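Local coordinates for probable histone-lysine N-methyltransferase, H3 lysine-9 specific SUVH9 (Arabidopsis thaliana, PDB 4NJ5), which probably binds methylated DNA and helps recruit RNA polymerase V to chromatin for gene silencing, although it lacks histone methyltransferase activity of its own, at residues G179-E183 with L232-R236. Residues are numbered along the deposited sequence; the frame is centred on the assembly and turned at random.
Sequences GLKYE and LKFAR
Where strand 174-180 of the SRA (YDG) domain runs out of its sheet, a tyrosine reaches across to helix 228-240, which follows strand 212-220 in the chain. Gly179 and Leu180 (phi/psi -133/138) are the last residues of the strand, and Leu180 still pairs with Val190 of strand 190-206. The loop that begins at Lys181 (-72/104) stays extended, with Tyr182 at -138/138. Segment 232-236 is regular alpha helix, with Arg236 N donating to Leu232 O at 3.0 Å. The backbones stay well apart: the closest CA pair, Tyr182 to Leu232, is separated by 8.4 Å, so side chains bridge the gap, burying 309 Å² in all.

Tyr182 contributes about 101 Å² of this. Its CA-to-CB bond points at the helix, and chi1 near -156° (t) with chi2 near 91° sets a face of the ring against Leu232, which has 66 Å² covered. Leu232 CG lies 3.9 Å from the ring centroid and 18° off the normal, a CH-pi contact, and Tyr182 CE1 is 3.7 Å from Leu232 CB. Leu180 CD2 extends the apolar patch more loosely, 4.5 Å from Leu232 CD2; Val192 of strand 190-206 touches both leucines, and Val380 touches Tyr182. One turn on, Arg236 (59 Å² covered) reaches out to the loop, chi1 and chi2 t and chi3 m, its NH2 3.6 Å from Tyr182 CD1 and 3.4 Å from Lys181 O. Beyond the ring's far end, Ala235 CB sits 3.8 Å from Tyr182 OH. That hydroxyl donates a 2.9 Å hydrogen bond to Leu232 O, the same carbonyl oxygen that accepts from Arg236 N within the helix.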
ATOM      1  N   GLY A 179       3.777  -9.167 -13.427  1.00 19.50           N
ATOM      2  CA  GLY A 179       4.836  -9.107 -12.436  1.00 20.84           C
ATOM      3  C   GLY A 179       5.935  -8.168 -12.892  1.00 20.28           C
ATOM      4  O   GLY A 179       6.450  -8.293 -14.005  1.00 19.43           O
ATOM      5  N   LEU A 180       6.292  -7.219 -12.033  1.00 22.83           N
ATOM      6  CA  LEU A 180       7.271  -6.198 -12.392  1.00 25.59           C
ATOM      7  C   LEU A 180       8.304  -6.020 -11.284  1.00 25.61           C
ATOM      8  O   LEU A 180       7.956  -6.005 -10.101  1.00 22.74           O
ATOM      9  CB  LEU A 180       6.573  -4.852 -12.647  1.00 27.12           C
ATOM     10  CG  LEU A 180       5.509  -4.698 -13.743  1.00 34.29           C
ATOM     11  CD1 LEU A 180       4.168  -5.304 -13.339  1.00 37.20           C
ATOM     12  CD2 LEU A 180       5.331  -3.230 -14.106  1.00 35.85           C
ATOM     13  N   LYS A 181       9.573  -5.887 -11.658  1.00 20.69           N
ATOM     14  CA  LYS A 181      10.570  -5.479 -10.681  1.00 24.68           C
ATOM     15  C   LYS A 181      10.306  -4.018 -10.390  1.00 22.17           C
ATOM     16  O   LYS A 181      10.616  -3.148 -11.199  1.00 22.39           O
ATOM     17  CB  LYS A 181      12.000  -5.660 -11.189  1.00 41.97           C
ATOM     18  CG  LYS A 181      13.035  -5.141 -10.194  1.00 49.77           C
ATOM     19  CD  LYS A 181      14.467  -5.275 -10.698  1.00 60.24           C
ATOM     20  CE  LYS A 181      14.926  -6.726 -10.683  1.00 66.87           C
ATOM     21  NZ  LYS A 181      14.686  -7.360  -9.353  1.00 68.38           N
ATOM     22  N   TYR A 182       9.714  -3.753  -9.236  1.00 24.56           N
ATOM     23  CA  TYR A 182       9.244  -2.413  -8.935  1.00 27.56           C
ATOM     24  C   TYR A 182       9.574  -2.053  -7.494  1.00 21.82           C
ATOM     25  O   TYR A 182       9.435  -2.870  -6.587  1.00 24.20           O
ATOM     26  CB  TYR A 182       7.742  -2.311  -9.206  1.00 20.68           C
ATOM     27  CG  TYR A 182       7.250  -0.908  -9.479  1.00 21.78           C
ATOM     28  CD1 TYR A 182       7.207  -0.405 -10.773  1.00 22.60           C
ATOM     29  CD2 TYR A 182       6.825  -0.089  -8.442  1.00 22.20           C
ATOM     30  CE1 TYR A 182       6.759   0.874 -11.027  1.00 23.90           C
ATOM     31  CE2 TYR A 182       6.374   1.192  -8.687  1.00 23.41           C
ATOM     32  CZ  TYR A 182       6.342   1.667  -9.981  1.00 24.30           C
ATOM     33  OH  TYR A 182       5.896   2.939 -10.233  1.00 25.78           O
ATOM     34  N   GLU A 183      10.022  -0.821  -7.303  1.00 25.22           N
ATOM     35  CA  GLU A 183      10.480  -0.333  -6.009  1.00 31.37           C
ATOM     36  C   GLU A 183       9.348  -0.340  -4.970  1.00 30.91           C
ATOM     37  O   GLU A 183       8.297   0.279  -5.164  1.00 29.90           O
ATOM     38  CB  GLU A 183      11.048   1.079  -6.181  1.00 50.85           C
ATOM     39  CG  GLU A 183      11.767   1.657  -4.973  1.00 58.85           C
ATOM     40  CD  GLU A 183      12.424   3.001  -5.273  1.00 65.85           C
ATOM     41  OE1 GLU A 183      12.256   3.522  -6.399  1.00 68.38           O
ATOM     42  OE2 GLU A 183      13.112   3.536  -4.378  1.00 67.46           O
ATOM     43  N   LEU A 232       1.776   2.221 -13.255  1.00 15.52           N
ATOM     44  CA  LEU A 232       3.077   1.996 -12.632  1.00 15.73           C
ATOM     45  C   LEU A 232       4.206   2.611 -13.452  1.00 17.72           C
ATOM     46  O   LEU A 232       5.023   3.389 -12.933  1.00 22.99           O
ATOM     47  CB  LEU A 232       3.329   0.494 -12.453  1.00 29.16           C
ATOM     48  CG  LEU A 232       3.149  -0.137 -11.068  1.00 34.38           C
ATOM     49  CD1 LEU A 232       2.394   0.781 -10.135  1.00 35.55           C
ATOM     50  CD2 LEU A 232       2.435  -1.475 -11.178  1.00 35.59           C
ATOM     51  N   LYS A 233       4.248   2.257 -14.736  1.00 20.85           N
ATOM     52  CA  LYS A 233       5.296   2.757 -15.620  1.00 22.35           C
ATOM     53  C   LYS A 233       5.244   4.281 -15.711  1.00 17.59           C
ATOM     54  O   LYS A 233       6.275   4.954 -15.701  1.00 21.26           O
ATOM     55  CB  LYS A 233       5.197   2.107 -17.004  1.00 34.92           C
ATOM     56  CG  LYS A 233       5.492   0.609 -16.992  1.00 43.25           C
ATOM     57  CD  LYS A 233       5.802   0.064 -18.384  1.00 48.36           C
ATOM     58  CE  LYS A 233       4.611  -0.675 -18.983  1.00 53.26           C
ATOM     59  NZ  LYS A 233       4.970  -1.380 -20.250  1.00 56.31           N
ATOM     60  N   PHE A 234       4.027   4.812 -15.767  1.00 17.25           N
ATOM     61  CA  PHE A 234       3.801   6.251 -15.794  1.00 18.97           C
ATOM     62  C   PHE A 234       4.377   6.953 -14.557  1.00 19.25           C
ATOM     63  O   PHE A 234       5.087   7.961 -14.676  1.00 20.15           O
ATOM     64  CB  PHE A 234       2.302   6.531 -15.919  1.00 22.26           C
ATOM     65  CG  PHE A 234       1.968   7.978 -16.092  1.00 26.68           C
ATOM     66  CD1 PHE A 234       2.100   8.589 -17.329  1.00 30.15           C
ATOM     67  CD2 PHE A 234       1.516   8.730 -15.022  1.00 30.28           C
ATOM     68  CE1 PHE A 234       1.790   9.927 -17.493  1.00 32.22           C
ATOM     69  CE2 PHE A 234       1.206  10.067 -15.179  1.00 32.47           C
ATOM     70  CZ  PHE A 234       1.343  10.667 -16.416  1.00 31.41           C
ATOM     71  N   ALA A 235       4.074   6.417 -13.376  1.00 22.29           N
ATOM     72  CA  ALA A 235       4.586   6.973 -12.118  1.00 25.28           C
ATOM     73  C   ALA A 235       6.112   6.963 -12.081  1.00 25.60           C
ATOM     74  O   ALA A 235       6.762   7.979 -11.762  1.00 27.36           O
ATOM     75  CB  ALA A 235       4.028   6.195 -10.935  1.00 15.54           C
ATOM     76  N   ARG A 236       6.680   5.807 -12.412  1.00 20.10           N
ATOM     77  CA  ARG A 236       8.129   5.659 -12.476  1.00 26.57           C
ATOM     78  C   ARG A 236       8.751   6.718 -13.382  1.00 26.82           C
ATOM     79  O   ARG A 236       9.723   7.392 -13.014  1.00 24.60           O
ATOM     80  CB  ARG A 236       8.473   4.251 -12.965  1.00 31.97           C
ATOM     81  CG  ARG A 236       9.918   4.074 -13.404  1.00 38.49           C
ATOM     82  CD  ARG A 236      10.073   2.836 -14.269  1.00 43.89           C
ATOM     83  NE  ARG A 236       9.973   1.591 -13.510  1.00 45.44           N
ATOM     84  CZ  ARG A 236       9.787   0.394 -14.056  1.00 45.42           C
ATOM     85  NH1 ARG A 236       9.668   0.278 -15.368  1.00 42.63           N
ATOM     86  NH2 ARG A 236       9.710  -0.683 -13.286  1.00 47.05           N
TER